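Local coordinates for protein putative esterase Rv1847/MT1895 (PDB 3S4K) that probably hydrolyses acyl-CoA thioesters, as a hotdog-fold member of the PaaI thioesterase family, at residues Pro20-Glu24 with Leu25-Phe29; Leu109-Arg113 with Arg114-Trp118. All blocks are in the same frame, centred on the assembly; numbering follows the deposited sequence.

Interaction 1 comes first along the chain: residues 20-29 end the short helix 20-25 and lead into strand 28-33. Interaction 2 follows much later, where residues 109-118 fold into the hairpin of strands 110-111 and 115-123. The two lie on opposite sides of the chain's centre, with their own centres 25 Å apart and their nearest atoms about 10 Å apart, so they do not touch. What joins them is the curled antiparallel sheet, which both reach, and helix 56-75, against which side chains of both pack. That is the hotdog arrangement of a long helix wrapped by a sheet; interaction 1 also meets the second subunit, whereas interaction 2 lies at the surface.

Interaction 1 (Pro20-Glu24 with Leu25-Phe29); sequences PFDSE and LGLQF
Phe21 and Leu25 meet one turn apart at the end of the short helix 20-25. The leucine lays its CG over one face of the phenyl ring, offset toward the rim, and brings CD2 to 4.1 Å from Phe21 CZ. The ring reaches this spot because Phe21 CG stands opposite the backbone N (chi1 -168°), which sends the ring along the helix toward the following turn. The backbone joins the same two residues, Leu25 N donating to Phe21 O at 3.1 Å.

The helix stops in a Schellman motif. Gly26, at C-prime, takes positive phi (80°), a conformation that favours glycine. The chain then folds back so that Leu27 N donates to Asp22 O at 3.0 Å, a fairly straight bond, while Gly26 N makes two weak bonds, to Ser23 O at 3.3 Å and to the Asp22 O it shares with Leu27 N.

This reversal lays the side chains of Asp22 and Leu27 side by side, pointing the same way. Leu27 CD2 sits 3.7 Å from Asp22 OD1 and also touches the carboxylate carbon. On the other oxygen, Asp22 OD2 comes to the edge of the Phe29 ring, in its plane, 3.8 Å from CE1; carboxylate and ring planes are 39° apart. Across the dimer interface, the Phe21 ring meets that of His55 of the second subunit at a steep angle.

The buried Asp22 has carbon neighbours in Leu25, Leu27 and Phe29, while Ser65 OG of helix 56-75 hydrogen-bonds OD1 and His55 of the second subunit packs on it. In its in-plane approach OD2 would meet the weakly positive rim of Phe29 rather than its pi face, which is probably mildly favourable, and the Ser65 bond ties OD1 to the central helix.

Interaction 2 (Leu109-Arg113 with Arg114-Trp118); sequences LHRGR and RQQLW. With SO4 (sulfate ion), chain G.
Leu109-Arg113 doubles back on Arg114-Trp118 as an antiparallel hairpin with a classic beta bulge, in which Leu109 N (2.8 Å) and His110 N (3.0 Å) both donate to Leu117 O and Leu117 N donates back to His110 O. Nearer the turn, Gly112 N donates to Gln115 O at 2.9 Å. On the face carrying His110 and Leu117, their CB atoms meet, and Leu109 CD1 touches Leu117 CD2. A water at the imidazole edge, in its plane, bridges His110 NE2 and Gln115 N.

On the other face, Arg111 CD approaches Trp118 CZ2 to 3.7 Å, the guanidinium nearly perpendicular to the indole (81°). The arginine bends at chi3 (-71°), turning its guanidinium edge to a sulfate, probably from the crystallisation liquor: NE donates to O1 at 2.9 Å and NH2 to O2 at 3.1 Å, while Arg111 N holds O4. NH1 forms a salt bridge with Asp35. Trp118 NE1 donates to Gln116 OE1 from above the amide's carbonyl plane, and Gln116 NE2 reaches Asn139 and Ala71 O. The arrangement is a bulged beta hairpin at the surface of the hotdog sheet, with Trp118 packed on Ala70 and Ala71 of helix 56-75.

Interaction 1 (Pro20-Glu24 with Leu25-Phe29)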
loop_
_atom_site.group_PDB
_atom_site.type_symbol
_atom_site.label_atom_id
_atom_site.label_comp_id
_atom_site.label_asym_id
_atom_site.label_seq_id
_atom_site.Cartn_x
_atom_site.Cartn_y
_atom_site.Cartn_z
ATOM N N PRO A 20 10.320 4.814 -10.578
ATOM C CA PRO A 20 10.753 5.842 -9.633
ATOM C C PRO A 20 10.447 5.562 -8.172
ATOM O O PRO A 20 11.338 5.692 -7.350
ATOM C CB PRO A 20 10.028 7.102 -10.111
ATOM C CG PRO A 20 9.864 6.880 -11.577
ATOM C CD PRO A 20 9.626 5.394 -11.741
ATOM N N PHE A 21 9.213 5.198 -7.830
ATOM C CA PHE A 21 8.898 4.962 -6.418
ATOM C C PHE A 21 9.650 3.759 -5.863
ATOM O O PHE A 21 9.979 3.740 -4.676
ATOM C CB PHE A 21 7.388 4.825 -6.196
ATOM C CG PHE A 21 6.977 4.855 -4.744
ATOM C CD1 PHE A 21 7.339 5.910 -3.916
ATOM C CD2 PHE A 21 6.169 3.857 -4.226
ATOM C CE1 PHE A 21 6.954 5.925 -2.580
ATOM C CE2 PHE A 21 5.767 3.886 -2.918
ATOM C CZ PHE A 21 6.167 4.905 -2.089
ATOM N N ASP A 22 9.960 2.766 -6.701
ATOM C CA ASP A 22 10.744 1.629 -6.221
ATOM C C ASP A 22 12.127 2.101 -5.772
ATOM O O ASP A 22 12.689 1.563 -4.815
ATOM C CB ASP A 22 10.885 0.523 -7.284
ATOM C CG ASP A 22 9.602 -0.272 -7.503
ATOM O OD1 ASP A 22 8.621 -0.108 -6.739
ATOM O OD2 ASP A 22 9.569 -1.091 -8.462
ATOM N N SER A 23 12.693 3.087 -6.457
ATOM C CA SER A 23 13.988 3.625 -6.013
ATOM C C SER A 23 13.896 4.235 -4.613
ATOM O O SER A 23 14.835 4.107 -3.811
ATOM C CB SER A 23 14.522 4.652 -7.005
ATOM O OG SER A 23 15.807 5.123 -6.607
ATOM N N GLU A 24 12.784 4.905 -4.312
ATOM C CA GLU A 24 12.575 5.460 -2.978
ATOM C C GLU A 24 12.473 4.384 -1.905
ATOM O O GLU A 24 12.929 4.583 -0.784
ATOM C CB GLU A 24 11.327 6.345 -2.935
ATOM C CG GLU A 24 11.440 7.624 -3.769
ATOM C CD GLU A 24 12.664 8.467 -3.417
ATOM O OE1 GLU A 24 12.716 9.020 -2.308
ATOM O OE2 GLU A 24 13.583 8.568 -4.251
ATOM N N LEU A 25 11.852 3.261 -2.257
ATOM C CA LEU A 25 11.717 2.136 -1.360
ATOM C C LEU A 25 13.023 1.382 -1.165
ATOM O O LEU A 25 13.168 0.696 -0.172
ATOM C CB LEU A 25 10.673 1.139 -1.874
ATOM C CG LEU A 25 9.228 1.623 -2.001
ATOM C CD1 LEU A 25 8.331 0.560 -2.667
ATOM C CD2 LEU A 25 8.671 1.997 -0.640
ATOM N N GLY A 26 13.935 1.474 -2.129
ATOM C CA GLY A 26 15.133 0.622 -2.153
ATOM C C GLY A 26 14.851 -0.777 -2.694
ATOM O O GLY A 26 15.593 -1.724 -2.407
ATOM N N LEU A 27 13.792 -0.901 -3.491
ATOM C CA LEU A 27 13.341 -2.199 -3.988
ATOM C C LEU A 27 14.197 -2.608 -5.180
ATOM O O LEU A 27 14.283 -1.867 -6.168
ATOM C CB LEU A 27 11.854 -2.144 -4.395
ATOM C CG LEU A 27 11.185 -3.486 -4.713
ATOM C CD1 LEU A 27 11.202 -4.449 -3.531
ATOM C CD2 LEU A 27 9.748 -3.278 -5.225
ATOM N N GLN A 28 14.789 -3.796 -5.106
ATOM C CA GLN A 28 15.669 -4.328 -6.158
ATOM C C GLN A 28 15.158 -5.699 -6.600
ATOM O O GLN A 28 14.998 -6.582 -5.763
ATOM C CB GLN A 28 17.097 -4.442 -5.623
ATOM C CG GLN A 28 17.760 -3.091 -5.435
ATOM C CD GLN A 28 19.193 -3.187 -4.941
ATOM O OE1 GLN A 28 19.696 -4.271 -4.620
ATOM N NE2 GLN A 28 19.865 -2.048 -4.886
ATOM N N PHE A 29 14.871 -5.863 -7.894
ATOM C CA PHE A 29 14.341 -7.155 -8.393
ATOM C C PHE A 29 15.476 -8.113 -8.647
ATOM O O PHE A 29 16.553 -7.708 -9.140
ATOM C CB PHE A 29 13.556 -7.015 -9.694
ATOM C CG PHE A 29 12.177 -6.526 -9.510
ATOM C CD1 PHE A 29 11.954 -5.208 -9.157
ATOM C CD2 PHE A 29 11.087 -7.379 -9.672
ATOM C CE1 PHE A 29 10.671 -4.743 -8.976
ATOM C CE2 PHE A 29 9.824 -6.929 -9.497
ATOM C CZ PHE A 29 9.603 -5.592 -9.138
#

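Interaction 2 (Leu109-Arg113 with Arg114-Trp118)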
loop_
_atom_site.group_PDB
_atom_site.type_symbol
_atom_site.label_atom_id
_atom_site.label_comp_id
_atom_site.label_asym_id
_atom_site.label_seq_id
_atom_site.Cartn_x
_atom_site.Cartn_y
_atom_site.Cartn_z
ATOM N N LEU A 109 -2.302 -16.379 -9.522
ATOM C CA LEU A 109 -3.587 -16.971 -9.177
ATOM C C LEU A 109 -4.542 -17.071 -10.359
ATOM O O LEU A 109 -5.296 -18.039 -10.445
ATOM C CB LEU A 109 -4.257 -16.186 -8.037
ATOM C CG LEU A 109 -3.404 -16.058 -6.767
ATOM C CD1 LEU A 109 -4.170 -15.265 -5.681
ATOM C CD2 LEU A 109 -2.989 -17.419 -6.221
ATOM N N HIS A 110 -4.547 -16.060 -11.227
ATOM C CA HIS A 110 -5.374 -16.052 -12.437
ATOM C C HIS A 110 -4.687 -15.199 -13.478
ATOM O O HIS A 110 -4.225 -14.101 -13.175
ATOM C CB HIS A 110 -6.778 -15.480 -12.190
ATOM C CG HIS A 110 -7.552 -15.268 -13.459
ATOM N ND1 HIS A 110 -8.126 -16.315 -14.151
ATOM C CD2 HIS A 110 -7.789 -14.152 -14.196
ATOM C CE1 HIS A 110 -8.710 -15.848 -15.241
ATOM N NE2 HIS A 110 -8.514 -14.539 -15.299
ATOM N N ARG A 111 -4.610 -15.697 -14.708
ATOM C CA ARG A 111 -4.062 -14.906 -15.798
ATOM C C ARG A 111 -4.921 -15.138 -17.036
ATOM O O ARG A 111 -4.882 -16.205 -17.629
ATOM C CB ARG A 111 -2.614 -15.304 -16.068
ATOM C CG ARG A 111 -1.658 -15.021 -14.915
ATOM C CD ARG A 111 -0.258 -15.594 -15.167
ATOM N NE ARG A 111 -0.277 -17.053 -15.072
ATOM C CZ ARG A 111 0.795 -17.831 -15.188
ATOM N NH1 ARG A 111 1.994 -17.310 -15.433
ATOM N NH2 ARG A 111 0.672 -19.148 -15.069
ATOM N N GLY A 112 -5.710 -14.138 -17.394
ATOM C CA GLY A 112 -6.677 -14.273 -18.469
ATOM C C GLY A 112 -6.578 -13.119 -19.437
ATOM O O GLY A 112 -5.674 -12.269 -19.333
ATOM N N ARG A 113 -7.509 -13.090 -20.380
ATOM C CA ARG A 113 -7.530 -12.038 -21.387
ATOM C C ARG A 113 -7.740 -10.668 -20.772
ATOM O O ARG A 113 -6.988 -9.748 -21.075
ATOM C CB ARG A 113 -8.607 -12.294 -22.434
ATOM C CG ARG A 113 -8.616 -11.277 -23.578
ATOM C CD ARG A 113 -9.640 -11.638 -24.633
ATOM N NE ARG A 113 -10.989 -11.634 -24.081
ATOM C CZ ARG A 113 -11.764 -10.559 -23.943
ATOM N NH1 ARG A 113 -11.351 -9.350 -24.328
ATOM N NH2 ARG A 113 -12.972 -10.697 -23.414
ATOM N N ARG A 114 -8.729 -10.530 -19.892
ATOM C CA ARG A 114 -9.062 -9.202 -19.368
ATOM C C ARG A 114 -8.341 -8.822 -18.092
ATOM O O ARG A 114 -8.023 -7.640 -17.898
ATOM C CB ARG A 114 -10.576 -9.061 -19.162
ATOM C CG ARG A 114 -11.312 -8.904 -20.463
ATOM C CD ARG A 114 -12.809 -8.919 -20.291
ATOM N NE ARG A 114 -13.268 -7.733 -19.556
ATOM C CZ ARG A 114 -14.493 -7.228 -19.609
ATOM N NH1 ARG A 114 -15.423 -7.787 -20.378
ATOM N NH2 ARG A 114 -14.790 -6.160 -18.878
ATOM N N GLN A 115 -8.154 -9.799 -17.195
ATOM C CA GLN A 115 -7.553 -9.513 -15.863
ATOM C C GLN A 115 -6.492 -10.530 -15.450
ATOM O O GLN A 115 -6.420 -11.644 -16.007
ATOM C CB GLN A 115 -8.639 -9.421 -14.772
ATOM C CG GLN A 115 -9.789 -8.398 -15.100
ATOM C CD GLN A 115 -10.629 -8.002 -13.879
ATOM O OE1 GLN A 115 -10.146 -7.975 -12.772
ATOM N NE2 GLN A 115 -11.898 -7.663 -14.107
ATOM N N GLN A 116 -5.682 -10.120 -14.472
ATOM C CA GLN A 116 -4.775 -10.994 -13.771
ATOM C C GLN A 116 -4.924 -10.806 -12.275
ATOM O O GLN A 116 -5.245 -9.712 -11.792
ATOM C CB GLN A 116 -3.305 -10.795 -14.181
ATOM C CG GLN A 116 -3.059 -10.657 -15.664
ATOM C CD GLN A 116 -1.596 -10.571 -16.006
ATOM O OE1 GLN A 116 -0.768 -11.295 -15.416
ATOM N NE2 GLN A 116 -1.251 -9.685 -16.957
ATOM N N LEU A 117 -4.636 -11.877 -11.552
ATOM C CA LEU A 117 -4.625 -11.863 -10.118
ATOM C C LEU A 117 -3.317 -12.536 -9.667
ATOM O O LEU A 117 -3.048 -13.698 -10.035
ATOM C CB LEU A 117 -5.898 -12.547 -9.580
ATOM C CG LEU A 117 -6.097 -12.498 -8.065
ATOM C CD1 LEU A 117 -6.398 -11.092 -7.604
ATOM C CD2 LEU A 117 -7.174 -13.474 -7.588
ATOM N N TRP A 118 -2.503 -11.823 -8.883
ATOM C CA TRP A 118 -1.204 -12.300 -8.403
ATOM C C TRP A 118 -1.137 -12.275 -6.873
ATOM O O TRP A 118 -1.664 -11.356 -6.249
ATOM C CB TRP A 118 -0.052 -11.437 -8.938
ATOM C CG TRP A 118 0.182 -11.651 -10.416
ATOM C CD1 TRP A 118 -0.483 -11.075 -11.437
ATOM C CD2 TRP A 118 1.151 -12.520 -11.009
ATOM N NE1 TRP A 118 0.010 -11.509 -12.645
ATOM C CE2 TRP A 118 1.002 -12.421 -12.412
ATOM C CE3 TRP A 118 2.119 -13.384 -10.493
ATOM C CZ2 TRP A 118 1.812 -13.134 -13.304
ATOM C CZ3 TRP A 118 2.890 -14.113 -11.378
ATOM C CH2 TRP A 118 2.741 -13.975 -12.768
HETATM S S SO4 G . -3.240 -19.054 -14.149
HETATM O O1 SO4 G . -2.495 -18.012 -13.477
HETATM O O2 SO4 G . -2.351 -19.652 -15.161
HETATM O O3 SO4 G . -3.560 -20.076 -13.146
HETATM O O4 SO4 G . -4.522 -18.605 -14.782
HETATM O O HOH W 1 -9.600 -12.548 -17.351
#